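Local coordinates for uncharacterized protein AF0587 (Archaeoglobus fulgidus DSM 4304, PDB 2Q07) that is of unknown function but probably binds RNA through its PUA domain and may take part in archaeosine modification of tRNA, at residues A[61-66]-A[102-107]; A[106-111]-A[133-138]; A[118-121]-A[127-130]. All blocks are in the same frame, centred on the assembly; numbering follows the deposited sequence.

Interaction 1. Residues A[61-66]-A[102-107]; sequences NEIIIS and GWLKRF
Ile63 reaches Leu104 and Phe107 by splitting its two branches: CG2 lies anti to the backbone N and CG1 anti to the carbonyl carbon (chi1 -68°). Leu104 answers from the helix with CG anti to its own backbone N (chi1 172°), which holds its two methyls out toward the strand. The contact is helix-on-sheet packing in an alpha/beta domain of the UDG-like clan. Strand 61-65 belongs to a mixed five-stranded sheet, between strands 70-72 and 31-36. Helix 94-111 lies on one face of that sheet. Its segment 102-107 runs antiparallel to strand 61-65, the short axes 10.6 Å apart at 178°.

Every contact across the interface is between apolar side chains, and no hydrogen bond crosses it. Ile63 CG2 meets Leu104 CD1 at 3.8 Å. The other branch of Ile63 takes a separate partner, the root of the Phe107 side chain rather than its ring. Leu104 is shared as well, since its second methyl, CD2, turns to Ile65. Ile64, between the two isoleucines, points away from the helix. The ring of Phe107 is taken up elsewhere, edge-to-face with Tyr25 and against helix 16-24. Ile65 and Leu104 also touch helix 123-132, and all four touching residues are buried. At the helix-side end of Ile63, its CD1 sits 4.0 Å from Phe107 CB.

Interaction 2. Residues A[106-111]-A[133-138]; sequences RFIEKG and DEVEAE
Ile108 and Val135 form the drier part of this contact, and Glu109 forms the wet part. The two segments are the C-terminal part of helix 94-111 and the loop between helix 123-132 and strand 138-141, on the edge of the alpha/beta domain. On the inner side, Ile108 CG2 faces Val135 CG1 at 4.3 Å. Ile108 also rests on Val116 of strand 115-118, as does Ala137, so this side leads into the core.

The solvent side relies on water. Glu109 sends its CG away from the carbonyl carbon (chi1 -69°) and extends beyond it. The aliphatic part thus passes Val135, with CG 4.1 Å from Val135 CG1, while the carboxylate goes on to the loop backbone. No direct hydrogen bond is made there. Two waters fill the step instead, and both donate to Glu109 OE1. The first, at 2.7 Å from OE1, also donates to Glu134 O at 2.9 Å. The second accepts a hydrogen bond from Glu136 N at 3.2 Å. The carboxylate of Glu134 is paired with Lys105. One water thus joins two acceptors, OE1 and the carbonyl of Glu134, which could not bond each other directly. The other relays the Glu136 N-H to OE1.

Interaction 3. Residues A[118-121]-A[127-130]; sequences AHVT and VVER
The chain leaves strand 115-118 through an inverse gamma turn centred on His119, and the CA atoms of Ala118 and Val128 are 7.2 Å apart. This is the strand-to-helix connection of an alpha/beta sheet. Strand 115-118 ends, a short loop follows, and helix 123-132 folds back over the sheet before strand 138-141 begins. Strand 115-118 is parallel to 138-141, so the three elements make a beta-alpha-beta crossover.

Val128 carries the whole helix side of the contact, and both of its methyls are used. CG1 lies anti to the backbone N (chi1 -179°), and CG2 lies anti to the carbonyl carbon. This spreads the two methyls over Ala118. CG1 is the nearer, 3.8 Å from Ala118 CB, and CG2 stands 4.2 Å from the same carbon. The small methyl of Ala118 therefore meets the fork of the valine.

Val120 joins from the loop beyond the turn. The CB of Val120 also points toward the helix; His119, between Ala118 and Val120, makes no contact with segment 127-130. The His119 ring is held by hydrogen bonds to Thr142 and to the backbone of Val147. No polar bond crosses between the two segments, and the three touching residues are buried. Leu34 and Tyr141 of the flanking strands also pack on Val128, so the valine sits over the sheet. The two valines approach at a slant, and Val120 CG2 is 4.2 Å from Val128 CG2.

Interactions 1 and 3 are buried and wholly apolar. Interaction 2 lies at the edge and adds water to a small apolar patch. Helix 94-111 serves both interaction 1 and interaction 2, first against the sheet and then, at its C-terminal end, against the loop 133-138. Lys105 ties these two together, with NZ in a salt bridge to Glu134 OE1 at 2.8 Å. Interaction 3 sets the neighbouring helix 123-132 on the same sheet. It joins interaction 1 through packing of Ile65 CD1 on Val128 CG2 at 3.7 Å. Interactions 2 and 3 adjoin only in sequence. All three belong to the N-terminal domain of this chain.

Interaction 1. Residues A[61-66]-A[102-107]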
loop_
_atom_site.group_PDB
_atom_site.type_symbol
_atom_site.label_atom_id
_atom_site.label_comp_id
_atom_site.label_asym_id
_atom_site.label_seq_id
_atom_site.Cartn_x
_atom_site.Cartn_y
_atom_site.Cartn_z
ATOM N N ASN A 61 -13.884 0.697 -5.098
ATOM C CA ASN A 61 -12.563 0.162 -4.781
ATOM C C ASN A 61 -12.046 -0.690 -5.927
ATOM O O ASN A 61 -12.834 -1.256 -6.692
ATOM C CB ASN A 61 -12.641 -0.670 -3.500
ATOM C CG ASN A 61 -12.522 0.181 -2.252
ATOM O OD1 ASN A 61 -11.413 0.538 -1.840
ATOM N ND2 ASN A 61 -13.662 0.527 -1.650
ATOM N N GLU A 62 -10.723 -0.793 -6.031
ATOM C CA GLU A 62 -10.099 -1.552 -7.107
ATOM C C GLU A 62 -9.075 -2.548 -6.598
ATOM O O GLU A 62 -8.329 -2.273 -5.665
ATOM C CB GLU A 62 -9.393 -0.605 -8.086
ATOM C CG GLU A 62 -10.305 0.338 -8.855
ATOM C CD GLU A 62 -9.554 1.560 -9.378
ATOM O OE1 GLU A 62 -8.995 2.312 -8.549
ATOM O OE2 GLU A 62 -9.516 1.768 -10.611
ATOM N N ILE A 63 -9.048 -3.713 -7.218
ATOM C CA ILE A 63 -8.072 -4.721 -6.863
ATOM C C ILE A 63 -7.496 -5.192 -8.185
ATOM O O ILE A 63 -8.234 -5.558 -9.095
ATOM C CB ILE A 63 -8.712 -5.898 -6.109
ATOM C CG1 ILE A 63 -9.185 -5.430 -4.726
ATOM C CG2 ILE A 63 -7.712 -7.047 -5.993
ATOM C CD1 ILE A 63 -9.875 -6.493 -3.920
ATOM N N ILE A 64 -6.175 -5.145 -8.300
ATOM C CA ILE A 64 -5.505 -5.589 -9.511
ATOM C C ILE A 64 -5.084 -7.048 -9.343
ATOM O O ILE A 64 -4.351 -7.382 -8.409
ATOM C CB ILE A 64 -4.239 -4.731 -9.803
ATOM C CG1 ILE A 64 -4.650 -3.294 -10.140
ATOM C CG2 ILE A 64 -3.426 -5.355 -10.943
ATOM C CD1 ILE A 64 -4.932 -2.428 -8.926
ATOM N N ILE A 65 -5.550 -7.920 -10.232
ATOM C CA ILE A 65 -5.183 -9.333 -10.148
ATOM C C ILE A 65 -3.869 -9.562 -10.895
ATOM O O ILE A 65 -3.720 -9.168 -12.055
ATOM C CB ILE A 65 -6.261 -10.251 -10.774
ATOM C CG1 ILE A 65 -7.587 -10.105 -10.021
ATOM C CG2 ILE A 65 -5.793 -11.702 -10.742
ATOM C CD1 ILE A 65 -8.742 -10.833 -10.672
ATOM N N SER A 66 -2.921 -10.194 -10.213
ATOM C CA SER A 66 -1.623 -10.501 -10.793
ATOM C C SER A 66 -1.167 -11.863 -10.270
ATOM O O SER A 66 -1.966 -12.627 -9.724
ATOM C CB SER A 66 -0.608 -9.421 -10.406
ATOM O OG SER A 66 0.595 -9.578 -11.132
ATOM N N GLY A 102 -7.087 -17.797 -3.515
ATOM C CA GLY A 102 -7.074 -17.811 -2.061
ATOM C C GLY A 102 -6.898 -16.422 -1.474
ATOM O O GLY A 102 -7.669 -16.016 -0.600
ATOM N N TRP A 103 -5.893 -15.691 -1.956
ATOM C CA TRP A 103 -5.649 -14.341 -1.464
ATOM C C TRP A 103 -6.690 -13.328 -1.916
ATOM O O TRP A 103 -7.125 -12.484 -1.124
ATOM C CB TRP A 103 -4.241 -13.879 -1.855
ATOM C CG TRP A 103 -3.208 -14.490 -0.950
ATOM C CD1 TRP A 103 -2.282 -15.439 -1.277
ATOM C CD2 TRP A 103 -3.075 -14.269 0.460
ATOM N NE1 TRP A 103 -1.587 -15.830 -0.150
ATOM C CE2 TRP A 103 -2.053 -15.125 0.927
ATOM C CE3 TRP A 103 -3.727 -13.429 1.376
ATOM C CZ2 TRP A 103 -1.663 -15.168 2.277
ATOM C CZ3 TRP A 103 -3.341 -13.471 2.717
ATOM C CH2 TRP A 103 -2.315 -14.339 3.152
ATOM N N LEU A 104 -7.112 -13.419 -3.177
ATOM C CA LEU A 104 -8.119 -12.497 -3.687
ATOM C C LEU A 104 -9.385 -12.586 -2.837
ATOM O O LEU A 104 -9.993 -11.555 -2.502
ATOM C CB LEU A 104 -8.461 -12.810 -5.150
ATOM C CG LEU A 104 -9.645 -12.008 -5.720
ATOM C CD1 LEU A 104 -9.326 -10.508 -5.715
ATOM C CD2 LEU A 104 -9.957 -12.473 -7.143
ATOM N N LYS A 105 -9.777 -13.815 -2.497
ATOM C CA LYS A 105 -10.959 -14.047 -1.676
ATOM C C LYS A 105 -10.842 -13.338 -0.333
ATOM O O LYS A 105 -11.813 -12.768 0.161
ATOM C CB LYS A 105 -11.187 -15.542 -1.415
ATOM C CG LYS A 105 -12.445 -15.776 -0.574
ATOM C CD LYS A 105 -12.921 -17.218 -0.548
ATOM C CE LYS A 105 -12.152 -18.059 0.445
ATOM N NZ LYS A 105 -12.826 -19.373 0.650
ATOM N N ARG A 106 -9.650 -13.398 0.259
ATOM C CA ARG A 106 -9.402 -12.757 1.546
ATOM C C ARG A 106 -9.652 -11.264 1.514
ATOM O O ARG A 106 -10.266 -10.720 2.423
ATOM C CB ARG A 106 -7.971 -13.030 1.995
ATOM C CG ARG A 106 -7.700 -14.505 2.115
ATOM C CD ARG A 106 -6.541 -14.791 3.027
ATOM N NE ARG A 106 -6.290 -16.223 3.102
ATOM C CZ ARG A 106 -5.472 -16.787 3.979
ATOM N NH1 ARG A 106 -4.826 -16.032 4.863
ATOM N NH2 ARG A 106 -5.296 -18.102 3.969
ATOM N N PHE A 107 -9.181 -10.598 0.464
ATOM C CA PHE A 107 -9.387 -9.158 0.336
ATOM C C PHE A 107 -10.859 -8.814 0.092
ATOM O O PHE A 107 -11.370 -7.830 0.615
ATOM C CB PHE A 107 -8.529 -8.594 -0.798
ATOM C CG PHE A 107 -7.085 -8.394 -0.421
ATOM C CD1 PHE A 107 -6.086 -9.158 -1.013
ATOM C CD2 PHE A 107 -6.724 -7.424 0.505
ATOM C CE1 PHE A 107 -4.749 -8.956 -0.692
ATOM C CE2 PHE A 107 -5.383 -7.212 0.836
ATOM C CZ PHE A 107 -4.396 -7.977 0.238
#

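Interaction 2. Residues A[106-111]-A[133-138]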
loop_
_atom_site.group_PDB
_atom_site.type_symbol
_atom_site.label_atom_id
_atom_site.label_comp_id
_atom_site.label_asym_id
_atom_site.label_seq_id
_atom_site.Cartn_x
_atom_site.Cartn_y
_atom_site.Cartn_z
ATOM N N ARG A 106 -9.650 -13.398 0.259
ATOM C CA ARG A 106 -9.402 -12.757 1.546
ATOM C C ARG A 106 -9.652 -11.264 1.514
ATOM O O ARG A 106 -10.266 -10.720 2.423
ATOM C CB ARG A 106 -7.971 -13.030 1.995
ATOM C CG ARG A 106 -7.700 -14.505 2.115
ATOM C CD ARG A 106 -6.541 -14.791 3.027
ATOM N NE ARG A 106 -6.290 -16.223 3.102
ATOM C CZ ARG A 106 -5.472 -16.787 3.979
ATOM N NH1 ARG A 106 -4.826 -16.032 4.863
ATOM N NH2 ARG A 106 -5.296 -18.102 3.969
ATOM N N PHE A 107 -9.181 -10.598 0.464
ATOM C CA PHE A 107 -9.387 -9.158 0.336
ATOM C C PHE A 107 -10.859 -8.814 0.092
ATOM O O PHE A 107 -11.370 -7.830 0.615
ATOM C CB PHE A 107 -8.529 -8.594 -0.798
ATOM C CG PHE A 107 -7.085 -8.394 -0.421
ATOM C CD1 PHE A 107 -6.086 -9.158 -1.013
ATOM C CD2 PHE A 107 -6.724 -7.424 0.505
ATOM C CE1 PHE A 107 -4.749 -8.956 -0.692
ATOM C CE2 PHE A 107 -5.383 -7.212 0.836
ATOM C CZ PHE A 107 -4.396 -7.977 0.238
ATOM N N ILE A 108 -11.534 -9.629 -0.708
ATOM C CA ILE A 108 -12.943 -9.406 -0.998
ATOM C C ILE A 108 -13.764 -9.566 0.286
ATOM O O ILE A 108 -14.631 -8.747 0.587
ATOM C CB ILE A 108 -13.458 -10.416 -2.041
ATOM C CG1 ILE A 108 -12.914 -10.057 -3.422
ATOM C CG2 ILE A 108 -15.001 -10.451 -2.041
ATOM C CD1 ILE A 108 -13.308 -11.084 -4.489
ATOM N N GLU A 109 -13.486 -10.621 1.043
ATOM C CA GLU A 109 -14.224 -10.860 2.280
ATOM C C GLU A 109 -13.857 -9.865 3.391
ATOM O O GLU A 109 -14.712 -9.441 4.162
ATOM C CB GLU A 109 -14.035 -12.322 2.712
ATOM C CG GLU A 109 -14.762 -13.277 1.746
ATOM C CD GLU A 109 -14.828 -14.730 2.203
ATOM O OE1 GLU A 109 -15.892 -15.354 1.983
ATOM O OE2 GLU A 109 -13.835 -15.255 2.767
ATOM N N LYS A 110 -12.589 -9.473 3.454
ATOM C CA LYS A 110 -12.156 -8.496 4.450
ATOM C C LYS A 110 -12.808 -7.152 4.126
ATOM O O LYS A 110 -13.213 -6.410 5.017
ATOM C CB LYS A 110 -10.628 -8.332 4.429
ATOM C CG LYS A 110 -10.125 -7.118 5.226
ATOM C CD LYS A 110 -10.409 -7.272 6.716
ATOM C CE LYS A 110 -10.198 -5.959 7.485
ATOM N NZ LYS A 110 -8.789 -5.461 7.462
ATOM N N GLY A 111 -12.899 -6.845 2.836
ATOM C CA GLY A 111 -13.502 -5.597 2.406
ATOM C C GLY A 111 -15.006 -5.557 2.618
ATOM O O GLY A 111 -15.607 -4.480 2.626
ATOM N N ASP A 133 -17.767 -18.674 -6.244
ATOM C CA ASP A 133 -18.486 -19.753 -5.569
ATOM C C ASP A 133 -18.294 -19.807 -4.052
ATOM O O ASP A 133 -18.985 -20.562 -3.366
ATOM C CB ASP A 133 -18.081 -21.119 -6.145
ATOM C CG ASP A 133 -18.295 -21.225 -7.650
ATOM O OD1 ASP A 133 -19.337 -20.749 -8.153
ATOM O OD2 ASP A 133 -17.422 -21.807 -8.326
ATOM N N GLU A 134 -17.366 -19.025 -3.520
ATOM C CA GLU A 134 -17.113 -19.069 -2.090
ATOM C C GLU A 134 -17.467 -17.801 -1.312
ATOM O O GLU A 134 -17.378 -17.785 -0.087
ATOM C CB GLU A 134 -15.644 -19.419 -1.850
ATOM C CG GLU A 134 -15.141 -20.558 -2.720
ATOM C CD GLU A 134 -13.720 -20.962 -2.385
ATOM O OE1 GLU A 134 -12.919 -20.067 -2.041
ATOM O OE2 GLU A 134 -13.402 -22.169 -2.475
ATOM N N VAL A 135 -17.869 -16.746 -2.012
ATOM C CA VAL A 135 -18.204 -15.490 -1.351
ATOM C C VAL A 135 -19.692 -15.155 -1.439
ATOM O O VAL A 135 -20.368 -15.577 -2.368
ATOM C CB VAL A 135 -17.395 -14.325 -1.963
ATOM C CG1 VAL A 135 -15.905 -14.665 -1.936
ATOM C CG2 VAL A 135 -17.856 -14.070 -3.391
ATOM N N GLU A 136 -20.187 -14.380 -0.476
ATOM C CA GLU A 136 -21.600 -13.992 -0.457
ATOM C C GLU A 136 -21.889 -12.906 -1.491
ATOM O O GLU A 136 -23.011 -12.800 -2.000
ATOM C CB GLU A 136 -22.007 -13.458 0.917
ATOM C CG GLU A 136 -21.739 -14.371 2.097
ATOM C CD GLU A 136 -22.391 -13.843 3.372
ATOM O OE1 GLU A 136 -22.433 -12.604 3.541
ATOM O OE2 GLU A 136 -22.856 -14.656 4.198
ATOM N N ALA A 137 -20.875 -12.106 -1.809
ATOM C CA ALA A 137 -21.048 -11.023 -2.765
ATOM C C ALA A 137 -21.559 -11.475 -4.127
ATOM O O ALA A 137 -21.352 -12.614 -4.544
ATOM C CB ALA A 137 -19.729 -10.257 -2.942
ATOM N N GLU A 138 -22.250 -10.571 -4.810
ATOM C CA GLU A 138 -22.729 -10.863 -6.158
ATOM C C GLU A 138 -21.494 -10.651 -7.025
ATOM O O GLU A 138 -20.735 -9.707 -6.802
ATOM C CB GLU A 138 -23.798 -9.863 -6.598
ATOM C CG GLU A 138 -24.576 -9.255 -5.445
ATOM C CD GLU A 138 -25.687 -8.329 -5.914
ATOM O OE1 GLU A 138 -25.400 -7.383 -6.690
ATOM O OE2 GLU A 138 -26.846 -8.558 -5.505
HETATM O O HOH W 1 -15.197 -17.948 1.879
HETATM O O HOH W 2 -18.010 -13.677 1.769
#

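Interaction 3. Residues A[118-121]-A[127-130]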
loop_
_atom_site.group_PDB
_atom_site.type_symbol
_atom_site.label_atom_id
_atom_site.label_comp_id
_atom_site.label_asym_id
_atom_site.label_seq_id
_atom_site.Cartn_x
_atom_site.Cartn_y
_atom_site.Cartn_z
ATOM N N ALA A 118 -15.955 -8.083 -11.992
ATOM C CA ALA A 118 -14.745 -8.640 -12.581
ATOM C C ALA A 118 -14.501 -8.140 -14.004
ATOM O O ALA A 118 -15.028 -8.701 -14.958
ATOM C CB ALA A 118 -14.824 -10.160 -12.573
ATOM N N HIS A 119 -13.697 -7.092 -14.149
ATOM C CA HIS A 119 -13.414 -6.569 -15.475
ATOM C C HIS A 119 -12.105 -7.154 -15.971
ATOM O O HIS A 119 -11.099 -6.455 -16.105
ATOM C CB HIS A 119 -13.322 -5.049 -15.465
ATOM C CG HIS A 119 -13.560 -4.435 -16.807
ATOM N ND1 HIS A 119 -14.801 -4.419 -17.407
ATOM C CD2 HIS A 119 -12.710 -3.862 -17.689
ATOM C CE1 HIS A 119 -14.706 -3.862 -18.600
ATOM N NE2 HIS A 119 -13.447 -3.518 -18.797
ATOM N N VAL A 120 -12.135 -8.447 -16.249
ATOM C CA VAL A 120 -10.955 -9.169 -16.698
ATOM C C VAL A 120 -11.382 -10.288 -17.633
ATOM O O VAL A 120 -12.560 -10.650 -17.681
ATOM C CB VAL A 120 -10.223 -9.793 -15.497
ATOM C CG1 VAL A 120 -9.616 -8.714 -14.629
ATOM C CG2 VAL A 120 -11.205 -10.614 -14.678
ATOM N N THR A 121 -10.421 -10.850 -18.358
ATOM C CA THR A 121 -10.719 -11.921 -19.297
ATOM C C THR A 121 -9.744 -13.085 -19.191
ATOM O O THR A 121 -8.736 -13.002 -18.495
ATOM C CB THR A 121 -10.689 -11.405 -20.754
ATOM O OG1 THR A 121 -9.400 -10.844 -21.031
ATOM C CG2 THR A 121 -11.765 -10.337 -20.974
ATOM N N VAL A 127 -9.589 -17.257 -12.179
ATOM C CA VAL A 127 -9.249 -16.946 -10.796
ATOM C C VAL A 127 -10.521 -16.479 -10.085
ATOM O O VAL A 127 -10.888 -17.006 -9.037
ATOM C CB VAL A 127 -8.172 -15.830 -10.726
ATOM C CG1 VAL A 127 -8.073 -15.279 -9.315
ATOM C CG2 VAL A 127 -6.814 -16.380 -11.176
ATOM N N VAL A 128 -11.198 -15.498 -10.677
ATOM C CA VAL A 128 -12.425 -14.944 -10.107
ATOM C C VAL A 128 -13.514 -16.009 -9.982
ATOM O O VAL A 128 -14.228 -16.085 -8.970
ATOM C CB VAL A 128 -12.938 -13.775 -10.974
ATOM C CG1 VAL A 128 -14.197 -13.172 -10.366
ATOM C CG2 VAL A 128 -11.845 -12.721 -11.104
ATOM N N GLU A 129 -13.640 -16.839 -11.008
ATOM C CA GLU A 129 -14.644 -17.890 -10.987
ATOM C C GLU A 129 -14.479 -18.777 -9.762
ATOM O O GLU A 129 -15.467 -19.209 -9.175
ATOM C CB GLU A 129 -14.572 -18.715 -12.274
ATOM C CG GLU A 129 -15.331 -18.061 -13.427
ATOM C CD GLU A 129 -15.025 -18.693 -14.764
ATOM O OE1 GLU A 129 -14.996 -19.938 -14.840
ATOM O OE2 GLU A 129 -14.817 -17.945 -15.743
ATOM N N ARG A 130 -13.233 -19.028 -9.366
ATOM C CA ARG A 130 -12.963 -19.842 -8.188
ATOM C C ARG A 130 -13.512 -19.182 -6.929
ATOM O O ARG A 130 -14.078 -19.848 -6.066
ATOM C CB ARG A 130 -11.457 -20.044 -8.000
ATOM C CG ARG A 130 -10.791 -20.988 -8.979
ATOM C CD ARG A 130 -11.264 -22.434 -8.793
ATOM N NE ARG A 130 -10.295 -23.387 -9.338
ATOM C CZ ARG A 130 -9.161 -23.726 -8.732
ATOM N NH1 ARG A 130 -8.852 -23.200 -7.556
ATOM N NH2 ARG A 130 -8.326 -24.586 -9.304
#